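Local coordinates for protein superoxide dismutase (PDB 4FFK) that catalyses the dismutation of superoxide to molecular oxygen and hydrogen peroxide, probably by cycling a bound iron ion between its ferric and ferrous states, at residues A[58-61]-A[62-66]; A[211-214]-A[215-218]. All coordinates share one frame; numbering follows the deposited sequence.

Contact 1: residues A[58-61]-A[62-66]; sequences ALDK and LEKYL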
loop_
_atom_site.group_PDB
_atom_site.type_symbol
_atom_site.label_atom_id
_atom_site.label_comp_id
_atom_site.label_asym_id
_atom_site.label_seq_id
_atom_site.Cartn_x
_atom_site.Cartn_y
_atom_site.Cartn_z
ATOM N N ALA A 58 -6.813 12.637 -14.310
ATOM C CA ALA A 58 -7.591 11.370 -14.235
ATOM C C ALA A 58 -8.953 11.634 -14.790
ATOM O O ALA A 58 -9.427 10.907 -15.657
ATOM C CB ALA A 58 -7.673 10.855 -12.782
ATOM N N LEU A 59 -9.575 12.735 -14.364
ATOM C CA LEU A 59 -10.928 13.077 -14.756
ATOM C C LEU A 59 -10.942 13.217 -16.289
ATOM O O LEU A 59 -11.874 12.774 -16.950
ATOM C CB LEU A 59 -11.356 14.407 -14.118
ATOM C CG LEU A 59 -11.566 14.391 -12.600
ATOM C CD1 LEU A 59 -12.252 15.657 -12.297
ATOM C CD2 LEU A 59 -12.414 13.175 -12.228
ATOM N N ASP A 60 -9.884 13.742 -16.841
ATOM C CA ASP A 60 -9.811 13.893 -18.289
ATOM C C ASP A 60 -9.846 12.549 -19.005
ATOM O O ASP A 60 -10.564 12.369 -20.007
ATOM C CB ASP A 60 -8.588 14.680 -18.688
ATOM C CG ASP A 60 -8.622 15.011 -20.175
ATOM O OD1 ASP A 60 -7.832 14.413 -20.929
ATOM O OD2 ASP A 60 -9.489 15.825 -20.541
ATOM N N LYS A 61 -9.096 11.587 -18.479
ATOM C CA LYS A 61 -9.096 10.239 -19.066
ATOM C C LYS A 61 -10.468 9.607 -18.965
ATOM O O LYS A 61 -10.934 8.993 -19.922
ATOM C CB LYS A 61 -8.075 9.362 -18.334
ATOM C CG LYS A 61 -6.698 9.385 -18.925
ATOM C CD LYS A 61 -5.647 8.981 -17.869
ATOM C CE LYS A 61 -4.284 9.573 -18.226
ATOM N NZ LYS A 61 -3.469 10.130 -17.107
ATOM N N LEU A 62 -11.129 9.731 -17.801
ATOM C CA LEU A 62 -12.427 9.194 -17.579
ATOM C C LEU A 62 -13.475 9.759 -18.574
ATOM O O LEU A 62 -14.298 9.031 -19.183
ATOM C CB LEU A 62 -12.860 9.657 -16.201
ATOM C CG LEU A 62 -13.334 8.757 -15.117
ATOM C CD1 LEU A 62 -12.928 9.351 -13.755
ATOM C CD2 LEU A 62 -14.821 8.723 -15.308
ATOM N N GLU A 63 -13.477 11.075 -18.639
ATOM C CA GLU A 63 -14.369 11.791 -19.528
ATOM C C GLU A 63 -14.199 11.356 -20.969
ATOM O O GLU A 63 -15.212 11.075 -21.649
ATOM C CB GLU A 63 -14.065 13.281 -19.413
ATOM C CG GLU A 63 -15.084 14.172 -20.034
ATOM C CD GLU A 63 -14.824 15.576 -19.524
ATOM O OE1 GLU A 63 -13.852 16.182 -20.014
ATOM O OE2 GLU A 63 -15.499 15.988 -18.578
ATOM N N LYS A 64 -12.958 11.295 -21.427
ATOM C CA LYS A 64 -12.619 10.974 -22.809
ATOM C C LYS A 64 -13.085 9.536 -23.127
ATOM O O LYS A 64 -13.796 9.268 -24.117
ATOM C CB LYS A 64 -11.116 11.096 -23.042
ATOM C CG LYS A 64 -10.596 12.583 -23.195
ATOM C CD LYS A 64 -9.252 12.612 -23.854
ATOM C CE LYS A 64 -9.004 13.997 -24.429
ATOM N NZ LYS A 64 -7.647 14.111 -25.066
ATOM N N TYR A 65 -12.743 8.629 -22.221
ATOM C CA TYR A 65 -13.318 7.302 -22.280
ATOM C C TYR A 65 -14.849 7.286 -22.354
ATOM O O TYR A 65 -15.397 6.631 -23.236
ATOM C CB TYR A 65 -12.853 6.491 -21.082
ATOM C CG TYR A 65 -13.600 5.201 -20.958
ATOM C CD1 TYR A 65 -14.618 5.056 -20.012
ATOM C CD2 TYR A 65 -13.281 4.118 -21.786
ATOM C CE1 TYR A 65 -15.309 3.853 -19.893
ATOM C CE2 TYR A 65 -13.978 2.909 -21.666
ATOM C CZ TYR A 65 -14.988 2.796 -20.719
ATOM O OH TYR A 65 -15.688 1.597 -20.552
ATOM N N LEU A 66 -15.525 7.985 -21.456
ATOM C CA LEU A 66 -16.993 7.939 -21.339
ATOM C C LEU A 66 -17.717 8.622 -22.493
ATOM O O LEU A 66 -18.860 8.239 -22.835
ATOM C CB LEU A 66 -17.452 8.595 -20.063
ATOM C CG LEU A 66 -17.187 7.768 -18.804
ATOM C CD1 LEU A 66 -17.327 8.710 -17.692
ATOM C CD2 LEU A 66 -18.174 6.644 -18.705
#
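Leu59 and Leu62 meet near the C-terminal end of helix 37-66, the first long helix of the alpha-hairpin domain of iron/manganese superoxide dismutases, where CD2 of Leu59 lies 4.1 Å from CD1 of Leu62. On another flank, one turn after Asp60, Lys64 passes obliquely across it: its CG rests 3.2 Å from the backbone O of Asp60, and its extended chain carries CD and CE past the carboxylate, each 3.7 Å from Asp60 OD1. The ammonium stops short of a salt bridge, with Lys64 NZ 4.2 Å from Asp60 OD1, so the attraction is probably modest. Asp60 reaches this side because its CG is anti to the backbone N (chi1 -172°). Glu63, turned the same way, sends its carboxylate to Arg18 in a salt bridge and to the backbone N of Leu16; Arg18 also forms a long, weak ion pair with Asp60 and probably eases the repulsion between the two acids. Ala58 and Leu59 pack on Phe82 of the partner helix 75-97, while Leu62 touches Leu130 of the second subunit. All of this rides on the regular helical ladder, in which Glu63 N donates to Leu59 O at 2.9 Å, with an N-H...O angle of 171°.

Contact 2: residues A[211-214]-A[215-218]; sequences RYQK and ALNT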
loop_
_atom_site.group_PDB
_atom_site.type_symbol
_atom_site.label_atom_id
_atom_site.label_comp_id
_atom_site.label_asym_id
_atom_site.label_seq_id
_atom_site.Cartn_x
_atom_site.Cartn_y
_atom_site.Cartn_z
ATOM N N ARG A 211 -15.147 23.014 11.649
ATOM C CA ARG A 211 -15.271 21.765 10.890
ATOM C C ARG A 211 -15.923 20.702 11.754
ATOM O O ARG A 211 -16.770 19.961 11.305
ATOM C CB ARG A 211 -13.907 21.291 10.405
ATOM C CG ARG A 211 -14.005 20.117 9.398
ATOM C CD ARG A 211 -12.765 20.015 8.462
ATOM N NE ARG A 211 -12.509 21.246 7.695
ATOM C CZ ARG A 211 -11.676 22.216 8.111
ATOM N NH1 ARG A 211 -11.030 22.096 9.275
ATOM N NH2 ARG A 211 -11.501 23.291 7.379
ATOM N N TYR A 212 -15.534 20.649 13.009
ATOM C CA TYR A 212 -16.063 19.689 13.914
ATOM C C TYR A 212 -17.556 19.933 14.136
ATOM O O TYR A 212 -18.321 18.982 14.203
ATOM C CB TYR A 212 -15.293 19.760 15.203
ATOM C CG TYR A 212 -15.825 18.937 16.313
ATOM C CD1 TYR A 212 -16.142 19.517 17.529
ATOM C CD2 TYR A 212 -16.004 17.567 16.177
ATOM C CE1 TYR A 212 -16.619 18.749 18.572
ATOM C CE2 TYR A 212 -16.464 16.807 17.185
ATOM C CZ TYR A 212 -16.782 17.406 18.391
ATOM O OH TYR A 212 -17.238 16.629 19.388
ATOM N N GLN A 213 -17.954 21.212 14.216
ATOM C CA GLN A 213 -19.388 21.527 14.321
ATOM C C GLN A 213 -20.149 20.981 13.121
ATOM O O GLN A 213 -21.164 20.313 13.322
ATOM C CB GLN A 213 -19.651 23.032 14.516
ATOM C CG GLN A 213 -19.196 23.536 15.880
ATOM C CD GLN A 213 -19.987 22.944 17.034
ATOM O OE1 GLN A 213 -21.099 22.461 16.862
ATOM N NE2 GLN A 213 -19.405 22.970 18.223
ATOM N N LYS A 214 -19.656 21.277 11.914
ATOM C CA LYS A 214 -20.190 20.718 10.660
ATOM C C LYS A 214 -20.243 19.198 10.697
ATOM O O LYS A 214 -21.250 18.605 10.304
ATOM C CB LYS A 214 -19.371 21.137 9.446
ATOM C CG LYS A 214 -19.782 22.407 8.759
ATOM C CD LYS A 214 -18.789 23.507 9.052
ATOM C CE LYS A 214 -17.930 23.850 7.856
ATOM N NZ LYS A 214 -18.694 24.706 6.930
ATOM N N ALA A 215 -19.160 18.566 11.151
ATOM C CA ALA A 215 -19.110 17.094 11.259
ATOM C C ALA A 215 -20.190 16.546 12.178
ATOM O O ALA A 215 -20.863 15.563 11.851
ATOM C CB ALA A 215 -17.739 16.615 11.726
ATOM N N LEU A 216 -20.340 17.191 13.335
ATOM C CA LEU A 216 -21.337 16.812 14.330
ATOM C C LEU A 216 -22.763 16.830 13.777
ATOM O O LEU A 216 -23.618 16.046 14.219
ATOM C CB LEU A 216 -21.260 17.753 15.534
ATOM C CG LEU A 216 -20.144 17.482 16.529
ATOM C CD1 LEU A 216 -20.096 18.637 17.520
ATOM C CD2 LEU A 216 -20.345 16.129 17.234
ATOM N N ASN A 217 -22.988 17.714 12.811
ATOM C CA ASN A 217 -24.285 17.900 12.140
ATOM C C ASN A 217 -24.389 17.299 10.712
ATOM O O ASN A 217 -25.273 17.664 9.931
ATOM C CB ASN A 217 -24.626 19.401 12.106
ATOM C CG ASN A 217 -25.392 19.858 13.349
ATOM O OD1 ASN A 217 -25.039 19.544 14.505
ATOM N ND2 ASN A 217 -26.466 20.611 13.108
ATOM N N THR A 218 -23.471 16.403 10.361
ATOM C CA THR A 218 -23.622 15.637 9.135
ATOM C C THR A 218 -24.505 14.423 9.449
ATOM O O THR A 218 -24.364 13.788 10.507
ATOM C CB THR A 218 -22.289 15.148 8.562
ATOM O OG1 THR A 218 -21.647 14.283 9.525
ATOM C CG2 THR A 218 -21.392 16.328 8.209
#
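Arg211 O and Tyr212 O accept the last well-formed bonds of helix 205-216, from Ala215 N and Leu216 N, both at 2.8 Å. The ladder then weakens: Asn217 N donates to Gln213 O at 3.2 Å, at an N-H...O angle of only 136°, and makes a second, weak bond to Lys214 O. Asn217 is the first residue to leave helical angles, and Thr218 closes the end by returning to Ala215 O, which receives both Thr218 N at 3.1 Å and Thr218 OG1 at 2.8 Å. The hydroxyl gets there because chi1 of 61° sets OG1 between the backbone N and the carbonyl carbon; the same rotation leaves CG2 3.1 Å from Lys214 O. On the flank, Leu216 lies over one face of the Tyr212 ring in a CH-pi contact, its CD1 3.8 Å from the ring centroid and 21° off the normal, displaced toward CE1 and CZ. Tyr212 also packs on helix 111-121, Leu174 and Tyr148, and Ala215 touches the sheet at Ile172. Arg211 makes a salt bridge from NH1 to Asp207 and a hydrogen bond from NE to Leu221 O of the second subunit, whose Pro219 meets Thr218. Two donors from one residue thus satisfy a carbonyl at the helix end, fixing the threonine side chain as the chain turns out toward the subunit interface.

How the contacts relate
From the N terminus, contact 1 comes first, at the end of helix 37-66, beyond the metal ligand His43 on the same helix. The chain then returns along helix 75-97, which carries His92, and enters the C-terminal domain, whose strands and the ligands Asp178 and His182 precede contact 2 at the end of helix 205-216. The contacts run in series, neither nested nor crossed, and each spans a helix turn, so neither closes a long loop. The centres of contacts 1 and 2 are 33 Å apart, and the nearest atoms of contacts 1 and 2 about 21 Å. Residues of contact 1 pack on the other hairpin helix, 75-97; those of contact 2 set the last helix against the sheet and helix 111-121. Both touch the second subunit.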